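Local coordinates for protein succinate-semialdehyde dehydrogenase (NAD(P)(+)) (Marinobacter aquaeolei, PDB 3RH9) that probably oxidises succinate semialdehyde with a nicotinamide cofactor, as a member of the aldehyde dehydrogenase family, at residues 122-127 against 171-176; 158-163 against 184-189; 423-428 against 440-445. All coordinates share one frame; numbering follows the deposited sequence.

In the fold
Contacts 1 and 2 share helix 162-174: contact 2 sits where the chain enters it and contact 1 where it ends, their centres about 24 Å apart and nearest atoms about 10 Å. Both belong to the Rossmann-like half of the fold, whose sheet includes strands 151-154, 178-181 and 252-256; the last of these ends at E256, the predicted active-site residue. Contact 3 lies on the other large sheet, at its border with the second subunit, with its centre about 33 Å from that of contact 1 and 32 Å from that of contact 2. None of the three falls at the predicted active site; contact 2 is the most central in the chain.

Contact 1: residues 122-127 against 171-176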
ATOM      1  N   LYS A 122     -21.373   2.666 -11.344  1.00 15.05           N
ATOM      2  CA  LYS A 122     -21.343   4.011 -11.891  1.00 15.34           C
ATOM      3  C   LYS A 122     -19.935   4.476 -12.196  1.00 15.02           C
ATOM      4  O   LYS A 122     -19.720   5.182 -13.167  1.00 17.74           O
ATOM      5  CB  LYS A 122     -22.039   5.008 -10.971  1.00 16.75           C
ATOM      6  CG  LYS A 122     -23.540   4.797 -10.909  1.00 19.09           C
ATOM      7  CD  LYS A 122     -24.180   5.571  -9.761  1.00 18.91           C
ATOM      8  CE  LYS A 122     -25.660   5.204  -9.636  1.00 19.55           C
ATOM      9  NZ  LYS A 122     -26.329   6.069  -8.625  1.00 23.48           N
ATOM     10  N   HIS A 123     -18.961   4.067 -11.400  1.00 15.30           N
ATOM     11  CA  HIS A 123     -17.612   4.625 -11.557  1.00 15.50           C
ATOM     12  C   HIS A 123     -16.544   3.686 -12.110  1.00 15.41           C
ATOM     13  O   HIS A 123     -15.371   4.038 -12.156  1.00 15.78           O
ATOM     14  CB  HIS A 123     -17.144   5.230 -10.242  1.00 14.58           C
ATOM     15  CG  HIS A 123     -18.037   6.319  -9.744  1.00 16.01           C
ATOM     16  ND1 HIS A 123     -17.842   7.642 -10.070  1.00 15.23           N
ATOM     17  CD2 HIS A 123     -19.149   6.277  -8.976  1.00 15.91           C
ATOM     18  CE1 HIS A 123     -18.782   8.374  -9.498  1.00 16.01           C
ATOM     19  NE2 HIS A 123     -19.586   7.573  -8.828  1.00 16.52           N
ATOM     20  N   ILE A 124     -16.953   2.502 -12.541  1.00 15.28           N
ATOM     21  CA  ILE A 124     -16.027   1.529 -13.087  1.00 15.27           C
ATOM     22  C   ILE A 124     -15.133   2.133 -14.191  1.00 16.82           C
ATOM     23  O   ILE A 124     -14.009   1.663 -14.431  1.00 17.01           O
ATOM     24  CB  ILE A 124     -16.794   0.298 -13.608  1.00 15.01           C
ATOM     25  CG1 ILE A 124     -15.836  -0.830 -13.975  1.00 15.28           C
ATOM     26  CG2 ILE A 124     -17.681   0.671 -14.796  1.00 15.35           C
ATOM     27  CD1 ILE A 124     -16.544  -2.152 -14.251  1.00 15.15           C
ATOM     28  N   SER A 125     -15.620   3.179 -14.855  1.00 16.10           N
ATOM     29  CA  SER A 125     -14.877   3.764 -15.975  1.00 16.94           C
ATOM     30  C   SER A 125     -13.581   4.404 -15.519  1.00 17.48           C
ATOM     31  O   SER A 125     -12.685   4.669 -16.326  1.00 16.88           O
ATOM     32  CB  SER A 125     -15.725   4.772 -16.750  1.00 17.27           C
ATOM     33  OG  SER A 125     -16.391   4.120 -17.820  1.00 18.49           O
ATOM     34  N   ALA A 126     -13.489   4.630 -14.211  1.00 17.38           N
ATOM     35  CA  ALA A 126     -12.300   5.200 -13.601  1.00 14.80           C
ATOM     36  C   ALA A 126     -11.032   4.374 -13.870  1.00 15.69           C
ATOM     37  O   ALA A 126      -9.933   4.915 -13.843  1.00 15.85           O
ATOM     38  CB  ALA A 126     -12.524   5.362 -12.118  1.00 14.74           C
ATOM     39  N   LEU A 127     -11.185   3.075 -14.136  1.00 15.88           N
ATOM     40  CA  LEU A 127     -10.043   2.176 -14.330  1.00 15.34           C
ATOM     41  C   LEU A 127      -9.621   2.051 -15.793  1.00 15.30           C
ATOM     42  O   LEU A 127      -8.802   1.193 -16.147  1.00 13.53           O
ATOM     43  CB  LEU A 127     -10.338   0.784 -13.757  1.00 14.44           C
ATOM     44  CG  LEU A 127     -10.565   0.760 -12.246  1.00 14.19           C
ATOM     45  CD1 LEU A 127     -11.131  -0.575 -11.773  1.00 13.72           C
ATOM     46  CD2 LEU A 127      -9.278   1.108 -11.523  1.00 12.44           C
ATOM     47  N   ALA A 171     -13.126  -5.324  -6.277  1.00 14.44           N
ATOM     48  CA  ALA A 171     -12.434  -6.422  -6.927  1.00 14.62           C
ATOM     49  C   ALA A 171     -13.069  -6.867  -8.266  1.00 15.37           C
ATOM     50  O   ALA A 171     -12.351  -7.227  -9.210  1.00 15.90           O
ATOM     51  CB  ALA A 171     -12.304  -7.595  -5.959  1.00 15.48           C
ATOM     52  N   LEU A 172     -14.400  -6.852  -8.358  1.00 15.27           N
ATOM     53  CA  LEU A 172     -15.056  -7.153  -9.633  1.00 14.94           C
ATOM     54  C   LEU A 172     -14.811  -6.024 -10.627  1.00 14.81           C
ATOM     55  O   LEU A 172     -14.420  -6.265 -11.759  1.00 16.24           O
ATOM     56  CB  LEU A 172     -16.562  -7.417  -9.477  1.00 14.73           C
ATOM     57  CG  LEU A 172     -16.984  -8.650  -8.667  1.00 14.85           C
ATOM     58  CD1 LEU A 172     -18.413  -8.525  -8.213  1.00 15.06           C
ATOM     59  CD2 LEU A 172     -16.777  -9.950  -9.415  1.00 13.27           C
ATOM     60  N   ALA A 173     -15.025  -4.788 -10.207  1.00 14.17           N
ATOM     61  CA  ALA A 173     -14.762  -3.667 -11.099  1.00 14.76           C
ATOM     62  C   ALA A 173     -13.376  -3.796 -11.726  1.00 15.18           C
ATOM     63  O   ALA A 173     -13.159  -3.341 -12.852  1.00 15.18           O
ATOM     64  CB  ALA A 173     -14.904  -2.326 -10.357  1.00 15.33           C
ATOM     65  N   ALA A 174     -12.458  -4.436 -10.995  1.00 14.74           N
ATOM     66  CA  ALA A 174     -11.064  -4.599 -11.416  1.00 14.18           C
ATOM     67  C   ALA A 174     -10.833  -5.832 -12.307  1.00 14.66           C
ATOM     68  O   ALA A 174      -9.804  -5.950 -12.988  1.00 13.46           O
ATOM     69  CB  ALA A 174     -10.165  -4.663 -10.197  1.00 13.80           C
ATOM     70  N   GLY A 175     -11.790  -6.752 -12.293  1.00 14.44           N
ATOM     71  CA  GLY A 175     -11.646  -8.002 -13.008  1.00 14.40           C
ATOM     72  C   GLY A 175     -10.877  -9.027 -12.192  1.00 15.74           C
ATOM     73  O   GLY A 175     -10.277  -9.939 -12.749  1.00 15.28           O
ATOM     74  N   CYS A 176     -10.890  -8.873 -10.868  1.00 16.12           N
ATOM     75  CA  CYS A 176     -10.150  -9.774  -9.981  1.00 15.86           C
ATOM     76  C   CYS A 176     -11.007 -10.902  -9.465  1.00 14.88           C
ATOM     77  O   CYS A 176     -11.927 -10.663  -8.701  1.00 14.77           O
ATOM     78  CB  CYS A 176      -9.565  -9.009  -8.786  1.00 15.10           C
ATOM     79  SG  CYS A 176      -8.051  -8.139  -9.205  1.00 15.94           S
TER
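I124 and L127 press on A173 and A174 where helix 162-174 finishes in a Schellman motif; the 3-10 turn 124-127, which follows helix 103-123, supplies both larger side chains. From CB of I124 the longer branch runs across: CG1 meets A173 O at 3.8 Å and A173 CB at 4.0 Å; CD1 lies 3.9 Å from A173 CA and equally near the carbonyl oxygen. With CG1 anti to the backbone N (chi1 -171°) and chi2 also extended, the branch is straight and its far end settles on the helix. L127 reaches the same carbonyl with its CD1 methyl, 3.6 Å from A173 O and 4.0 Å from A174 CA. That oxygen also accepts a hydrogen bond from R73 NH1, and I124 packs on R73 and I70 of helix 70-86. An alanine in place of I124 would lack CG1 and CD1, and is likely to open a gap beside A173 CB and over its carbonyl. On the far side of the contact the helix is closed by two backbone bonds, G175 N to L172 O at 2.7 Å and C176 N to A171 O at 2.8 Å, with G175 at positive phi.

Contact 2: residues 158-163 against 184-189; sequences NFPIGM and SETPLT
P160 and I161 meet T186 and T189 through carbon, with a single water as the polar link between the two segments. Among the apolar contacts, the proline ring is central: its CG lies 3.7 Å from T186 CG2, while its CB rests 3.7 Å from T189 CB, so the ring bridges the two threonines. I161 adds its tip, CD1 approaching T189 CG2 at 3.7 Å, the two side chains crossing at about a right angle. T189 keeps its methyl group anti to the backbone N (chi1 -68° for OG1), which turns CG2 to the isoleucine and leaves OG1 beside P160 CB, where it bonds to E98.

The polar contacts are of two sorts. The water donates to both P160 O (2.8 Å) and T186 O (2.9 Å), joining two acceptors that could not bond to each other. Glutamates of two other helices hold further polar groups: E98 of helix 88-99 bonds T189 OG1 and L188 N, and E109 of helix 103-123 accepts from I161 N and G162 N, where helix 162-174 begins.

The two segments follow strands 151-154 and 178-181, neighbours in the parallel part of the Rossmann-like sheet, and lead into the helices after them. Because the threonines meet the proline and isoleucine through carbon, no direct hydrogen bond links the segments; their buried carbonyls at P160 and T186 depend on the shared water, and the amides of I161, G162 and L188 on glutamates from elsewhere in the fold.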
ATOM      1  N   ASN A 158     -18.203  -8.322  12.319  1.00 17.59           N
ATOM      2  CA  ASN A 158     -18.862  -7.052  12.668  1.00 18.04           C
ATOM      3  C   ASN A 158     -19.872  -6.626  11.613  1.00 20.49           C
ATOM      4  O   ASN A 158     -20.926  -6.063  11.940  1.00 21.02           O
ATOM      5  CB  ASN A 158     -17.919  -5.864  12.903  1.00 18.07           C
ATOM      6  CG  ASN A 158     -16.506  -6.254  13.204  1.00 19.04           C
ATOM      7  OD1 ASN A 158     -16.228  -7.312  13.767  1.00 19.89           O
ATOM      8  ND2 ASN A 158     -15.581  -5.369  12.841  1.00 21.59           N
ATOM      9  N   PHE A 159     -19.536  -6.842  10.347  1.00 19.88           N
ATOM     10  CA  PHE A 159     -20.482  -6.564   9.271  1.00 20.85           C
ATOM     11  C   PHE A 159     -20.506  -7.718   8.296  1.00 20.72           C
ATOM     12  O   PHE A 159     -19.804  -7.702   7.285  1.00 20.70           O
ATOM     13  CB  PHE A 159     -20.138  -5.264   8.553  1.00 21.76           C
ATOM     14  CG  PHE A 159     -20.460  -4.044   9.346  1.00 21.49           C
ATOM     15  CD1 PHE A 159     -19.469  -3.367  10.029  1.00 21.74           C
ATOM     16  CD2 PHE A 159     -21.766  -3.580   9.422  1.00 23.72           C
ATOM     17  CE1 PHE A 159     -19.766  -2.236  10.776  1.00 23.63           C
ATOM     18  CE2 PHE A 159     -22.074  -2.447  10.169  1.00 26.00           C
ATOM     19  CZ  PHE A 159     -21.064  -1.773  10.848  1.00 23.91           C
ATOM     20  N   PRO A 160     -21.310  -8.737   8.611  1.00 20.48           N
ATOM     21  CA  PRO A 160     -21.332  -9.970   7.816  1.00 19.96           C
ATOM     22  C   PRO A 160     -21.659  -9.724   6.334  1.00 19.04           C
ATOM     23  O   PRO A 160     -21.225 -10.510   5.496  1.00 20.88           O
ATOM     24  CB  PRO A 160     -22.413 -10.810   8.504  1.00 20.07           C
ATOM     25  CG  PRO A 160     -22.473 -10.267   9.909  1.00 19.03           C
ATOM     26  CD  PRO A 160     -22.229  -8.797   9.758  1.00 18.74           C
ATOM     27  N   ILE A 161     -22.389  -8.659   6.009  1.00 18.99           N
ATOM     28  CA  ILE A 161     -22.608  -8.316   4.605  1.00 18.46           C
ATOM     29  C   ILE A 161     -21.965  -6.998   4.166  1.00 17.12           C
ATOM     30  O   ILE A 161     -21.601  -6.848   3.021  1.00 17.17           O
ATOM     31  CB  ILE A 161     -24.097  -8.323   4.208  1.00 17.38           C
ATOM     32  CG1 ILE A 161     -24.240  -8.699   2.734  1.00 18.45           C
ATOM     33  CG2 ILE A 161     -24.737  -6.980   4.450  1.00 17.48           C
ATOM     34  CD1 ILE A 161     -23.745 -10.097   2.383  1.00 16.73           C
ATOM     35  N   GLY A 162     -21.828  -6.041   5.067  1.00 18.01           N
ATOM     36  CA  GLY A 162     -21.249  -4.758   4.702  1.00 19.20           C
ATOM     37  C   GLY A 162     -19.778  -4.826   4.310  1.00 19.45           C
ATOM     38  O   GLY A 162     -19.379  -4.293   3.272  1.00 16.97           O
HETATM   39  N   MSE A 163     -18.972  -5.478   5.146  1.00 18.68           N
HETATM   40  CA  MSE A 163     -17.551  -5.620   4.867  1.00 19.59           C
HETATM   41  C   MSE A 163     -17.316  -6.187   3.476  1.00 18.63           C
HETATM   42  O   MSE A 163     -16.734  -5.524   2.618  1.00 18.18           O
HETATM   43  CB  MSE A 163     -16.863  -6.515   5.903  1.00 21.13           C
HETATM   44  CG  MSE A 163     -16.750  -5.894   7.276  1.00 24.42           C
HETATM   45 SE   MSE A 163     -16.272  -3.997   7.156  1.00 64.24          SE
HETATM   46  CE  MSE A 163     -16.160  -3.648   9.091  1.00 27.96           C
ATOM     47  N   SER A 184     -16.105 -17.335  11.259  1.00 17.09           N
ATOM     48  CA  SER A 184     -16.898 -18.518  11.592  1.00 17.90           C
ATOM     49  C   SER A 184     -18.101 -18.196  12.485  1.00 18.71           C
ATOM     50  O   SER A 184     -18.985 -19.029  12.653  1.00 20.37           O
ATOM     51  CB  SER A 184     -16.043 -19.593  12.246  1.00 17.23           C
ATOM     52  OG  SER A 184     -15.028 -20.021  11.368  1.00 19.59           O
ATOM     53  N   GLU A 185     -18.126 -16.996  13.062  1.00 18.05           N
ATOM     54  CA  GLU A 185     -19.267 -16.532  13.847  1.00 17.85           C
ATOM     55  C   GLU A 185     -20.427 -16.112  12.949  1.00 18.10           C
ATOM     56  O   GLU A 185     -21.583 -16.095  13.379  1.00 16.82           O
ATOM     57  CB  GLU A 185     -18.878 -15.344  14.739  1.00 18.41           C
ATOM     58  CG  GLU A 185     -17.900 -15.672  15.874  1.00 20.13           C
ATOM     59  CD  GLU A 185     -16.419 -15.638  15.446  1.00 21.26           C
ATOM     60  OE1 GLU A 185     -16.125 -15.290  14.269  1.00 18.42           O
ATOM     61  OE2 GLU A 185     -15.551 -15.953  16.302  1.00 22.21           O
ATOM     62  N   THR A 186     -20.113 -15.753  11.705  1.00 19.11           N
ATOM     63  CA  THR A 186     -21.135 -15.264  10.779  1.00 18.36           C
ATOM     64  C   THR A 186     -20.952 -15.729   9.336  1.00 16.48           C
ATOM     65  O   THR A 186     -20.826 -14.909   8.432  1.00 16.20           O
ATOM     66  CB  THR A 186     -21.218 -13.726  10.809  1.00 18.94           C
ATOM     67  OG1 THR A 186     -19.892 -13.182  10.765  1.00 18.81           O
ATOM     68  CG2 THR A 186     -21.933 -13.250  12.078  1.00 16.91           C
ATOM     69  N   PRO A 187     -20.968 -17.050   9.114  1.00 17.26           N
ATOM     70  CA  PRO A 187     -20.795 -17.598   7.770  1.00 17.26           C
ATOM     71  C   PRO A 187     -22.101 -17.602   6.971  1.00 18.08           C
ATOM     72  O   PRO A 187     -22.069 -17.642   5.747  1.00 19.49           O
ATOM     73  CB  PRO A 187     -20.379 -19.041   8.036  1.00 17.62           C
ATOM     74  CG  PRO A 187     -20.523 -19.262   9.513  1.00 18.15           C
ATOM     75  CD  PRO A 187     -21.237 -18.111  10.091  1.00 17.30           C
ATOM     76  N   LEU A 188     -23.237 -17.560   7.653  1.00 17.52           N
ATOM     77  CA  LEU A 188     -24.510 -17.802   6.986  1.00 19.28           C
ATOM     78  C   LEU A 188     -24.937 -16.636   6.110  1.00 19.77           C
ATOM     79  O   LEU A 188     -25.635 -16.818   5.108  1.00 20.00           O
ATOM     80  CB  LEU A 188     -25.615 -18.139   7.996  1.00 19.01           C
ATOM     81  CG  LEU A 188     -25.255 -19.167   9.074  1.00 18.78           C
ATOM     82  CD1 LEU A 188     -26.336 -19.187  10.134  1.00 17.87           C
ATOM     83  CD2 LEU A 188     -25.003 -20.556   8.478  1.00 17.86           C
ATOM     84  N   THR A 189     -24.537 -15.432   6.491  1.00 19.01           N
ATOM     85  CA  THR A 189     -24.891 -14.282   5.693  1.00 18.78           C
ATOM     86  C   THR A 189     -24.112 -14.450   4.409  1.00 19.16           C
ATOM     87  O   THR A 189     -24.601 -14.142   3.327  1.00 17.83           O
ATOM     88  CB  THR A 189     -24.553 -12.963   6.403  1.00 17.82           C
ATOM     89  OG1 THR A 189     -25.418 -12.813   7.526  1.00 21.27           O
ATOM     90  CG2 THR A 189     -24.780 -11.784   5.497  1.00 17.96           C
TER
HETATM   91  O   HOH W   1     -20.124 -12.993   6.354  1.00 17.27           O

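Contact 3: residues 423-428 against 440-445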
ATOM      1  N   ALA A 423     -19.451  24.669  17.053  1.00 20.76           N
ATOM      2  CA  ALA A 423     -20.077  25.718  16.258  1.00 22.44           C
ATOM      3  C   ALA A 423     -19.012  26.509  15.513  1.00 21.24           C
ATOM      4  O   ALA A 423     -19.299  27.163  14.512  1.00 21.37           O
ATOM      5  CB  ALA A 423     -20.916  26.648  17.149  1.00 21.09           C
ATOM      6  N   ASP A 424     -17.781  26.443  16.013  1.00 20.22           N
ATOM      7  CA  ASP A 424     -16.654  27.122  15.387  1.00 21.47           C
ATOM      8  C   ASP A 424     -16.054  26.342  14.195  1.00 22.85           C
ATOM      9  O   ASP A 424     -15.327  25.357  14.371  1.00 22.21           O
ATOM     10  CB  ASP A 424     -15.578  27.407  16.433  1.00 20.91           C
ATOM     11  CG  ASP A 424     -14.438  28.239  15.883  1.00 23.64           C
ATOM     12  OD1 ASP A 424     -14.256  28.295  14.636  1.00 25.03           O
ATOM     13  OD2 ASP A 424     -13.712  28.836  16.704  1.00 25.05           O
ATOM     14  N   ALA A 425     -16.343  26.816  12.987  1.00 22.76           N
ATOM     15  CA  ALA A 425     -15.948  26.128  11.764  1.00 21.98           C
ATOM     16  C   ALA A 425     -14.452  26.230  11.438  1.00 22.88           C
ATOM     17  O   ALA A 425     -13.886  25.309  10.836  1.00 21.45           O
ATOM     18  CB  ALA A 425     -16.801  26.609  10.583  1.00 20.13           C
ATOM     19  N   GLU A 426     -13.810  27.333  11.816  1.00 23.64           N
ATOM     20  CA  GLU A 426     -12.359  27.421  11.620  1.00 24.85           C
ATOM     21  C   GLU A 426     -11.646  26.456  12.577  1.00 23.76           C
ATOM     22  O   GLU A 426     -10.657  25.807  12.203  1.00 22.42           O
ATOM     23  CB  GLU A 426     -11.836  28.862  11.751  1.00 24.62           C
ATOM     24  CG  GLU A 426     -12.534  29.850  10.807  1.00 33.76           C
ATOM     25  CD  GLU A 426     -11.757  31.169  10.577  1.00 51.52           C
ATOM     26  OE1 GLU A 426     -10.905  31.546  11.422  1.00 51.98           O
ATOM     27  OE2 GLU A 426     -12.014  31.840   9.543  1.00 47.26           O
ATOM     28  N   ARG A 427     -12.166  26.353  13.801  1.00 21.98           N
ATOM     29  CA  ARG A 427     -11.638  25.419  14.784  1.00 20.78           C
ATOM     30  C   ARG A 427     -11.887  23.972  14.362  1.00 20.87           C
ATOM     31  O   ARG A 427     -10.980  23.139  14.413  1.00 20.07           O
ATOM     32  CB  ARG A 427     -12.248  25.688  16.152  1.00 21.72           C
ATOM     33  CG  ARG A 427     -12.233  24.507  17.089  1.00 21.62           C
ATOM     34  CD  ARG A 427     -13.238  24.698  18.200  1.00 21.74           C
ATOM     35  NE  ARG A 427     -12.679  25.469  19.303  1.00 23.44           N
ATOM     36  CZ  ARG A 427     -13.396  26.163  20.182  1.00 22.00           C
ATOM     37  NH1 ARG A 427     -14.725  26.214  20.097  1.00 21.19           N
ATOM     38  NH2 ARG A 427     -12.767  26.816  21.147  1.00 22.51           N
ATOM     39  N   ALA A 428     -13.115  23.677  13.941  1.00 21.35           N
ATOM     40  CA  ALA A 428     -13.461  22.345  13.435  1.00 18.98           C
ATOM     41  C   ALA A 428     -12.487  21.881  12.352  1.00 19.37           C
ATOM     42  O   ALA A 428     -12.247  20.689  12.176  1.00 17.75           O
ATOM     43  CB  ALA A 428     -14.881  22.334  12.895  1.00 17.42           C
ATOM     44  N   VAL A 440     -12.992  11.677   9.784  1.00 12.04           N
ATOM     45  CA  VAL A 440     -13.389  12.656  10.797  1.00 12.95           C
ATOM     46  C   VAL A 440     -14.782  13.216  10.505  1.00 13.39           C
ATOM     47  O   VAL A 440     -14.997  13.914   9.513  1.00 12.39           O
ATOM     48  CB  VAL A 440     -12.422  13.865  10.889  1.00 13.28           C
ATOM     49  CG1 VAL A 440     -12.834  14.779  12.038  1.00 13.10           C
ATOM     50  CG2 VAL A 440     -10.981  13.418  11.041  1.00 12.41           C
ATOM     51  N   GLY A 441     -15.726  12.903  11.381  1.00 13.90           N
ATOM     52  CA  GLY A 441     -17.040  13.496  11.309  1.00 13.63           C
ATOM     53  C   GLY A 441     -16.979  14.938  11.767  1.00 14.44           C
ATOM     54  O   GLY A 441     -16.475  15.244  12.850  1.00 13.98           O
ATOM     55  N   TRP A 442     -17.479  15.823  10.914  1.00 13.90           N
ATOM     56  CA  TRP A 442     -17.664  17.215  11.260  1.00 14.49           C
ATOM     57  C   TRP A 442     -19.146  17.456  11.621  1.00 14.90           C
ATOM     58  O   TRP A 442     -20.026  17.406  10.768  1.00 15.53           O
ATOM     59  CB  TRP A 442     -17.213  18.081  10.087  1.00 15.28           C
ATOM     60  CG  TRP A 442     -17.215  19.537  10.364  1.00 15.94           C
ATOM     61  CD1 TRP A 442     -17.731  20.161  11.462  1.00 16.32           C
ATOM     62  CD2 TRP A 442     -16.714  20.573   9.509  1.00 16.87           C
ATOM     63  NE1 TRP A 442     -17.565  21.523  11.357  1.00 18.43           N
ATOM     64  CE2 TRP A 442     -16.946  21.804  10.164  1.00 18.44           C
ATOM     65  CE3 TRP A 442     -16.084  20.580   8.257  1.00 16.03           C
ATOM     66  CZ2 TRP A 442     -16.569  23.033   9.609  1.00 18.30           C
ATOM     67  CZ3 TRP A 442     -15.714  21.800   7.702  1.00 16.47           C
ATOM     68  CH2 TRP A 442     -15.956  23.009   8.379  1.00 18.99           C
ATOM     69  N   ASN A 443     -19.414  17.707  12.898  1.00 15.92           N
ATOM     70  CA  ASN A 443     -20.786  17.817  13.410  1.00 15.61           C
ATOM     71  C   ASN A 443     -21.702  16.709  12.898  1.00 16.05           C
ATOM     72  O   ASN A 443     -22.895  16.925  12.685  1.00 16.13           O
ATOM     73  CB  ASN A 443     -21.396  19.207  13.165  1.00 14.74           C
ATOM     74  CG  ASN A 443     -20.836  20.279  14.116  1.00 16.92           C
ATOM     75  OD1 ASN A 443     -20.434  21.359  13.677  1.00 17.11           O
ATOM     76  ND2 ASN A 443     -20.799  19.976  15.415  1.00 16.40           N
ATOM     77  N   THR A 444     -21.128  15.523  12.709  1.00 15.29           N
ATOM     78  CA  THR A 444     -21.894  14.300  12.460  1.00 15.54           C
ATOM     79  C   THR A 444     -21.106  13.103  12.992  1.00 15.36           C
ATOM     80  O   THR A 444     -19.888  13.180  13.181  1.00 13.68           O
ATOM     81  CB  THR A 444     -22.232  14.082  10.957  1.00 15.71           C
ATOM     82  OG1 THR A 444     -22.906  12.834  10.796  1.00 15.49           O
ATOM     83  CG2 THR A 444     -20.969  14.060  10.092  1.00 14.99           C
ATOM     84  N   GLY A 445     -21.815  12.010  13.249  1.00 15.27           N
ATOM     85  CA  GLY A 445     -21.198  10.805  13.763  1.00 15.56           C
ATOM     86  C   GLY A 445     -21.339   9.660  12.775  1.00 16.72           C
ATOM     87  O   GLY A 445     -21.071   8.506  13.108  1.00 15.08           O
TER
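A428 and W442 bring the two backbones closest, their CA atoms 7.0 Å apart, where the first turn of helix 425-434 lies against the end of strand 439-442. D424 is the N-cap of that helix: its OD1 accepts from R427 N at 3.0 Å in a nearly straight bond (171°), met from above the carboxylate plane, and A428 N closes the turn on D424 O at 2.8 Å.

The indole of W442 does nearly all the reaching from the strand. Its CG stands anti to the backbone N (chi1 -174°), which swings the ring toward the helix. There the methyl of A428 approaches obliquely, 3.5 Å from W442 CE2 on the pyrrole side, whereas A425 CB comes in the ring plane at the benzo edge, 3.7 Å from CZ2. A425 O, 3.7 Å from W442 CZ2, stands well above the ring plane, on the side from which A428 CB comes. R482 of the second subunit makes a cation-pi contact with the indole, and the backbones of V440 and W442 form hydrogen bonds to that subunit. At the other side of the turn R427 is held by a salt bridge to D268 and a cation-pi contact with F266.

Strand 417-421, helix 425-434 and strand 439-442 form a beta-alpha-beta crossover, the alanines of its helix packed against the indole of its last strand; the backbone bonds across the subunit border extend this sheet edge, the oligomerisation pattern known from aldehyde dehydrogenases.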